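Local coordinates for protein UDP-N-acetylglucosamine 2-epimerase (Methanocaldococcus jannaschii, PDB 4NES) that probably catalyses the reversible epimerisation at C-2 that interconverts UDP-N-acetylglucosamine and UDP-N-acetylmannosamine, at residues 40-52 / 264-276. Numbering follows the deposited sequence.
Sequences SENMDKIFFEELN and KIIEPVGYLEFLM. With UDP (uridine-5'-diphosphate), chain C; UD1 (uridine-diphosphate-N-acetylglucosamine), chain B.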
loop_
_atom_site.group_PDB
_atom_site.type_symbol
_atom_site.label_atom_id
_atom_site.label_comp_id
_atom_site.label_asym_id
_atom_site.label_seq_id
_atom_site.Cartn_x
_atom_site.Cartn_y
_atom_site.Cartn_z
ATOM N N SER A 40 -2.914 23.924 11.612
ATOM C CA SER A 40 -3.381 24.825 12.664
ATOM C C SER A 40 -2.291 24.915 13.725
ATOM O O SER A 40 -1.650 23.913 14.036
ATOM C CB SER A 40 -4.686 24.319 13.289
ATOM O OG SER A 40 -5.735 24.303 12.338
ATOM N N GLU A 41 -2.054 26.112 14.261
ATOM C CA GLU A 41 -0.935 26.310 15.182
ATOM C C GLU A 41 -0.975 25.392 16.400
ATOM O O GLU A 41 0.054 24.850 16.808
ATOM C CB GLU A 41 -0.822 27.782 15.592
ATOM C CG GLU A 41 -0.307 28.651 14.450
ATOM C CD GLU A 41 -0.083 30.095 14.844
ATOM O OE1 GLU A 41 -0.319 30.442 16.019
ATOM O OE2 GLU A 41 0.332 30.882 13.969
ATOM N N ASN A 42 -2.163 25.196 16.960
ATOM C CA ASN A 42 -2.308 24.290 18.104
ATOM C C ASN A 42 -2.262 22.793 17.774
ATOM O O ASN A 42 -2.396 21.964 18.677
ATOM C CB ASN A 42 -3.560 24.626 18.931
ATOM C CG ASN A 42 -4.843 24.575 18.119
ATOM O OD1 ASN A 42 -4.894 23.978 17.042
ATOM N ND2 ASN A 42 -5.894 25.197 18.642
HETATM N N MSE A 43 -2.096 22.455 16.490
HETATM C CA MSE A 43 -1.924 21.068 16.056
HETATM C C MSE A 43 -0.512 20.786 15.564
HETATM O O MSE A 43 -0.177 19.649 15.232
HETATM C CB MSE A 43 -2.921 20.732 14.940
HETATM C CG MSE A 43 -4.378 20.805 15.378
HETATM SE SE MSE A 43 -4.844 19.572 16.811
HETATM C CE MSE A 43 -4.811 17.911 15.821
ATOM N N ASP A 44 0.323 21.817 15.514
ATOM C CA ASP A 44 1.570 21.712 14.771
ATOM C C ASP A 44 2.686 22.592 15.336
ATOM O O ASP A 44 3.593 22.088 16.004
ATOM C CB ASP A 44 1.307 22.032 13.297
ATOM C CG ASP A 44 2.571 22.120 12.488
ATOM O OD1 ASP A 44 3.415 21.209 12.601
ATOM O OD2 ASP A 44 2.726 23.110 11.747
ATOM N N LYS A 45 2.601 23.896 15.080
ATOM C CA LYS A 45 3.595 24.870 15.542
ATOM C C LYS A 45 3.897 24.739 17.033
ATOM O O LYS A 45 5.061 24.760 17.433
ATOM C CB LYS A 45 3.121 26.289 15.225
ATOM C CG LYS A 45 4.074 27.389 15.648
ATOM C CD LYS A 45 3.526 28.750 15.238
ATOM C CE LYS A 45 4.246 29.877 15.958
ATOM N NZ LYS A 45 3.921 31.208 15.375
ATOM N N ILE A 46 2.859 24.554 17.847
ATOM C CA ILE A 46 3.059 24.497 19.289
ATOM C C ILE A 46 3.962 23.332 19.696
ATOM O O ILE A 46 4.692 23.425 20.683
ATOM C CB ILE A 46 1.707 24.485 20.057
ATOM C CG1 ILE A 46 1.922 24.708 21.558
ATOM C CG2 ILE A 46 0.926 23.197 19.803
ATOM C CD1 ILE A 46 0.653 25.137 22.305
ATOM N N PHE A 47 3.939 22.245 18.932
ATOM C CA PHE A 47 4.753 21.089 19.260
ATOM C C PHE A 47 6.198 21.282 18.861
ATOM O O PHE A 47 7.102 20.877 19.587
ATOM C CB PHE A 47 4.136 19.827 18.653
ATOM C CG PHE A 47 2.764 19.572 19.174
ATOM C CD1 PHE A 47 2.595 19.096 20.469
ATOM C CD2 PHE A 47 1.644 19.907 18.427
ATOM C CE1 PHE A 47 1.331 18.905 20.989
ATOM C CE2 PHE A 47 0.385 19.720 18.942
ATOM C CZ PHE A 47 0.228 19.226 20.232
ATOM N N PHE A 48 6.420 21.913 17.713
ATOM C CA PHE A 48 7.777 22.267 17.333
ATOM C C PHE A 48 8.398 23.197 18.370
ATOM O O PHE A 48 9.582 23.080 18.678
ATOM C CB PHE A 48 7.813 22.881 15.932
ATOM C CG PHE A 48 7.851 21.856 14.835
ATOM C CD1 PHE A 48 6.692 21.231 14.406
ATOM C CD2 PHE A 48 9.059 21.493 14.253
ATOM C CE1 PHE A 48 6.735 20.273 13.403
ATOM C CE2 PHE A 48 9.105 20.533 13.241
ATOM C CZ PHE A 48 7.938 19.925 12.819
ATOM N N GLU A 49 7.594 24.108 18.914
ATOM C CA GLU A 49 8.082 25.026 19.939
ATOM C C GLU A 49 8.341 24.338 21.282
ATOM O O GLU A 49 9.438 24.436 21.839
ATOM C CB GLU A 49 7.104 26.188 20.129
ATOM C CG GLU A 49 7.536 27.194 21.191
ATOM C CD GLU A 49 8.831 27.894 20.831
ATOM O OE1 GLU A 49 9.158 27.969 19.628
ATOM O OE2 GLU A 49 9.530 28.376 21.752
ATOM N N GLU A 50 7.334 23.659 21.819
ATOM C CA GLU A 50 7.470 23.091 23.153
ATOM C C GLU A 50 8.499 21.969 23.198
ATOM O O GLU A 50 9.135 21.752 24.224
ATOM C CB GLU A 50 6.120 22.588 23.685
ATOM C CG GLU A 50 5.106 23.688 23.974
ATOM C CD GLU A 50 3.883 23.195 24.734
ATOM O OE1 GLU A 50 3.723 21.973 24.905
ATOM O OE2 GLU A 50 3.081 24.049 25.167
ATOM N N LEU A 51 8.658 21.261 22.082
ATOM C CA LEU A 51 9.571 20.126 22.032
ATOM C C LEU A 51 10.940 20.513 21.484
ATOM O O LEU A 51 11.793 19.645 21.288
ATOM C CB LEU A 51 8.964 18.969 21.230
ATOM C CG LEU A 51 7.668 18.437 21.860
ATOM C CD1 LEU A 51 6.989 17.427 20.961
ATOM C CD2 LEU A 51 7.954 17.818 23.214
ATOM N N ASN A 52 11.134 21.810 21.246
ATOM C CA ASN A 52 12.445 22.341 20.853
ATOM C C ASN A 52 12.963 21.647 19.590
ATOM O O ASN A 52 14.103 21.168 19.531
ATOM C CB ASN A 52 13.426 22.206 22.028
ATOM C CG ASN A 52 14.693 23.005 21.839
ATOM O OD1 ASN A 52 14.693 24.076 21.230
ATOM N ND2 ASN A 52 15.786 22.491 22.384
ATOM N N LYS A 264 -16.243 21.251 30.308
ATOM C CA LYS A 264 -15.397 22.363 29.900
ATOM C C LYS A 264 -14.725 22.019 28.581
ATOM O O LYS A 264 -13.887 21.118 28.515
ATOM C CB LYS A 264 -14.350 22.695 30.964
ATOM C CG LYS A 264 -13.436 23.861 30.572
ATOM C CD LYS A 264 -13.129 24.769 31.753
ATOM C CE LYS A 264 -12.174 25.889 31.365
ATOM N NZ LYS A 264 -12.746 26.817 30.349
ATOM N N ILE A 265 -15.113 22.726 27.524
ATOM C CA ILE A 265 -14.540 22.507 26.208
ATOM C C ILE A 265 -13.341 23.410 26.038
ATOM O O ILE A 265 -13.428 24.624 26.245
ATOM C CB ILE A 265 -15.548 22.811 25.088
ATOM C CG1 ILE A 265 -16.837 22.010 25.297
ATOM C CG2 ILE A 265 -14.938 22.500 23.730
ATOM C CD1 ILE A 265 -17.897 22.266 24.232
ATOM N N ILE A 266 -12.211 22.818 25.677
ATOM C CA ILE A 266 -11.006 23.595 25.411
ATOM C C ILE A 266 -10.480 23.276 24.019
ATOM O O ILE A 266 -10.634 22.151 23.526
ATOM C CB ILE A 266 -9.911 23.387 26.503
ATOM C CG1 ILE A 266 -9.364 21.958 26.482
ATOM C CG2 ILE A 266 -10.462 23.732 27.884
ATOM C CD1 ILE A 266 -8.215 21.740 27.462
ATOM N N GLU A 267 -9.905 24.280 23.372
ATOM C CA GLU A 267 -9.203 24.081 22.115
ATOM C C GLU A 267 -7.997 23.194 22.395
ATOM O O GLU A 267 -7.508 23.147 23.536
ATOM C CB GLU A 267 -8.718 25.419 21.561
ATOM C CG GLU A 267 -9.792 26.465 21.358
ATOM C CD GLU A 267 -9.204 27.792 20.900
ATOM O OE1 GLU A 267 -8.603 27.831 19.804
ATOM O OE2 GLU A 267 -9.335 28.789 21.643
ATOM N N PRO A 268 -7.501 22.494 21.363
ATOM C CA PRO A 268 -6.306 21.662 21.511
ATOM C C PRO A 268 -5.166 22.439 22.171
ATOM O O PRO A 268 -4.930 23.608 21.836
ATOM C CB PRO A 268 -5.959 21.305 20.065
ATOM C CG PRO A 268 -7.288 21.256 19.384
ATOM C CD PRO A 268 -8.081 22.384 20.009
ATOM N N VAL A 269 -4.476 21.793 23.108
ATOM C CA VAL A 269 -3.375 22.432 23.837
ATOM C C VAL A 269 -2.037 21.775 23.532
ATOM O O VAL A 269 -1.972 20.711 22.913
ATOM C CB VAL A 269 -3.619 22.417 25.363
ATOM C CG1 VAL A 269 -4.903 23.161 25.704
ATOM C CG2 VAL A 269 -3.659 20.978 25.880
ATOM N N GLY A 270 -0.954 22.413 23.972
ATOM C CA GLY A 270 0.390 21.890 23.777
ATOM C C GLY A 270 0.624 20.622 24.577
ATOM O O GLY A 270 -0.172 20.268 25.455
ATOM N N TYR A 271 1.712 19.927 24.260
ATOM C CA TYR A 271 2.021 18.654 24.904
ATOM C C TYR A 271 2.247 18.784 26.412
ATOM O O TYR A 271 1.782 17.956 27.192
ATOM C CB TYR A 271 3.241 18.025 24.241
ATOM C CG TYR A 271 3.462 16.579 24.600
ATOM C CD1 TYR A 271 2.427 15.666 24.534
ATOM C CD2 TYR A 271 4.724 16.126 24.987
ATOM C CE1 TYR A 271 2.629 14.335 24.847
ATOM C CE2 TYR A 271 4.934 14.791 25.301
ATOM C CZ TYR A 271 3.873 13.905 25.230
ATOM O OH TYR A 271 4.067 12.576 25.536
ATOM N N LEU A 272 2.956 19.825 26.828
ATOM C CA LEU A 272 3.237 20.002 28.249
ATOM C C LEU A 272 1.946 20.204 29.034
ATOM O O LEU A 272 1.729 19.604 30.099
ATOM C CB LEU A 272 4.180 21.186 28.471
ATOM C CG LEU A 272 5.525 21.080 27.767
ATOM C CD1 LEU A 272 6.327 22.354 28.018
ATOM C CD2 LEU A 272 6.296 19.863 28.247
ATOM N N GLU A 273 1.086 21.055 28.492
ATOM C CA GLU A 273 -0.212 21.312 29.080
ATOM C C GLU A 273 -1.057 20.036 29.124
ATOM O O GLU A 273 -1.696 19.733 30.136
ATOM C CB GLU A 273 -0.919 22.413 28.284
ATOM C CG GLU A 273 -0.294 23.805 28.465
ATOM C CD GLU A 273 0.943 24.030 27.619
ATOM O OE1 GLU A 273 1.212 23.239 26.686
ATOM O OE2 GLU A 273 1.661 25.014 27.891
ATOM N N PHE A 274 -1.054 19.281 28.028
ATOM C CA PHE A 274 -1.885 18.086 27.975
ATOM C C PHE A 274 -1.395 16.998 28.926
ATOM O O PHE A 274 -2.203 16.307 29.548
ATOM C CB PHE A 274 -2.030 17.552 26.549
ATOM C CG PHE A 274 -3.204 16.642 26.393
ATOM C CD1 PHE A 274 -4.488 17.158 26.424
ATOM C CD2 PHE A 274 -3.033 15.271 26.270
ATOM C CE1 PHE A 274 -5.591 16.324 26.312
ATOM C CE2 PHE A 274 -4.138 14.436 26.147
ATOM C CZ PHE A 274 -5.412 14.972 26.177
ATOM N N LEU A 275 -0.078 16.839 29.048
ATOM C CA LEU A 275 0.471 15.878 30.000
ATOM C C LEU A 275 0.006 16.185 31.415
ATOM O O LEU A 275 -0.316 15.283 32.180
ATOM C CB LEU A 275 1.999 15.893 29.970
ATOM C CG LEU A 275 2.651 15.189 28.786
ATOM C CD1 LEU A 275 4.144 15.475 28.830
ATOM C CD2 LEU A 275 2.396 13.685 28.829
HETATM N N MSE A 276 -0.048 17.466 31.764
HETATM C CA MSE A 276 -0.567 17.847 33.065
HETATM C C MSE A 276 -2.042 17.493 33.233
HETATM O O MSE A 276 -2.457 17.005 34.286
HETATM C CB MSE A 276 -0.336 19.340 33.303
HETATM C CG MSE A 276 1.111 19.702 33.591
HETATM SE SE MSE A 276 1.795 18.815 35.187
HETATM C CE MSE A 276 0.570 19.579 36.493
HETATM N N1 UDP C . -2.242 15.793 22.728
HETATM C C2 UDP C . -1.832 17.056 22.990
HETATM N N3 UDP C . -2.746 18.027 23.204
HETATM C C4 UDP C . -4.076 17.791 23.163
HETATM C C5 UDP C . -4.538 16.496 22.891
HETATM C C6 UDP C . -3.575 15.507 22.665
HETATM O O2 UDP C . -0.629 17.324 23.039
HETATM O O4 UDP C . -4.975 18.830 23.382
HETATM C "C1'" UDP C . -1.295 14.701 22.439
HETATM C "C2'" UDP C . -1.309 13.543 23.291
HETATM O "O2'" UDP C . -0.608 13.798 24.487
HETATM C "C3'" UDP C . -0.721 12.497 22.444
HETATM C "C4'" UDP C . -1.070 12.901 21.089
HETATM O "O4'" UDP C . -1.672 14.168 21.171
HETATM O "O3'" UDP C . 0.672 12.391 22.551
HETATM C "C5'" UDP C . -2.055 11.998 20.428
HETATM O "O5'" UDP C . -2.462 12.490 19.175
HETATM P PA UDP C . -3.913 12.239 18.589
HETATM O O1A UDP C . -4.331 13.484 17.836
HETATM O O2A UDP C . -4.857 11.900 19.722
HETATM O O3A UDP C . -3.820 11.078 17.525
HETATM P PB UDP C . -3.658 9.520 17.607
HETATM O O1B UDP C . -2.673 9.157 18.708
HETATM O O2B UDP C . -5.015 8.903 17.828
HETATM O O3B UDP C . -3.134 9.185 16.239
HETATM C "C1'" UD1 B . -5.304 12.524 11.237
HETATM C "C2'" UD1 B . -4.961 11.075 11.072
HETATM C "C3'" UD1 B . -5.223 10.324 12.287
HETATM C "C4'" UD1 B . -4.583 10.899 13.476
HETATM C "C5'" UD1 B . -4.883 12.373 13.579
HETATM C "C6'" UD1 B . -4.099 13.040 14.646
HETATM C "C7'" UD1 B . -5.260 10.223 8.671
HETATM C "C8'" UD1 B . -6.199 9.619 7.669
HETATM N "N2'" UD1 B . -5.790 10.486 9.989
HETATM O "O1'" UD1 B . -6.660 12.640 11.479
HETATM O "O3'" UD1 B . -4.785 8.965 12.111
HETATM O "O4'" UD1 B . -5.024 10.245 14.656
HETATM O "O5'" UD1 B . -4.551 13.045 12.368
HETATM O "O6'" UD1 B . -4.738 14.101 15.253
HETATM O "O7'" UD1 B . -4.093 10.483 8.369
HETATM N N1 UD1 B . -8.118 20.138 10.648
HETATM C C2 UD1 B . -7.876 21.405 10.990
HETATM N N3 UD1 B . -6.632 21.816 11.223
HETATM C C4 UD1 B . -5.592 20.979 11.106
HETATM C C5 UD1 B . -5.807 19.654 10.756
HETATM C C6 UD1 B . -7.110 19.241 10.529
HETATM O O2 UD1 B . -8.790 22.198 11.105
HETATM O O4 UD1 B . -4.324 21.423 11.347
HETATM C C1B UD1 B . -9.498 19.657 10.403
HETATM C C2B UD1 B . -9.993 19.882 9.032
HETATM O "O2'" UD1 B . -11.370 20.166 9.070
HETATM C C3B UD1 B . -9.769 18.610 8.385
HETATM C C4B UD1 B . -10.069 17.651 9.478
HETATM O O4B UD1 B . -9.604 18.256 10.668
HETATM O O3B UD1 B . -10.552 18.387 7.238
HETATM C C5B UD1 B . -9.392 16.339 9.297
HETATM O O5B UD1 B . -8.007 16.406 9.073
HETATM P PA UD1 B . -7.224 15.145 8.617
HETATM O O1A UD1 B . -7.782 14.682 7.306
HETATM O O2A UD1 B . -5.774 15.490 8.531
HETATM O O3A UD1 B . -7.499 13.990 9.635
HETATM P PB UD1 B . -7.439 13.989 11.229
HETATM O O1B UD1 B . -8.831 13.795 11.733
HETATM O O2B UD1 B . -6.688 15.185 11.747
HETATM O O HOH W 1 -2.959 19.913 20.364
HETATM O O HOH W 2 -6.091 27.868 20.682
HETATM O O HOH W 3 -8.751 26.099 17.856
#
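E50 reaches from helix 45-50 to the first turn of helix 271-280, bridging the cleft between the two domains of this GT-B fold, beside bound UDP. Its OE1 accepts the L272 N-H on the syn side at 3.0 Å, nearly straight (171°). Glutamate suits this place, since a carboxylate can receive an amide N-H that opens a helix. E50 OE2 lies only 2.5 Å from E273 OE1, so one of the two acids probably holds a proton. I46 lays CD1 against CA of G270 at 3.6 Å, where a CB on the glycine would clash with I46 and E50. With CG anti to the carbonyl carbon (chi1 -61°), the F47 ring extends toward the other segment, bringing CE1 within 3.9 Å of CB of Y271 and turning an edge toward UDP O2. N42 sets CB 3.4 Å from the P268 carbonyl O, its amide crossing the proline ring obliquely, and water 1 joins the carbonyl oxygens of N42 and V269.

On the second domain's side, V269 reads the uracil with its backbone: its N-H donates to UDP O4, and its O accepts from UDP N3 at 2.8 Å. F274 spreads one face under the base, with C5 of UDP 3.4 Å above the ring centre; an alanine here removes that flat apolar face, and the base, still tied by its edge to V269, would probably be freer to tilt. Farther out, Y271 OH bonds to E294, which also holds UDP, and to T175. S40 carries the first domain's segment to the second ligand: its N-H meets UD1 O4, while UD1 N3 donates to S40 OG at 2.9 Å.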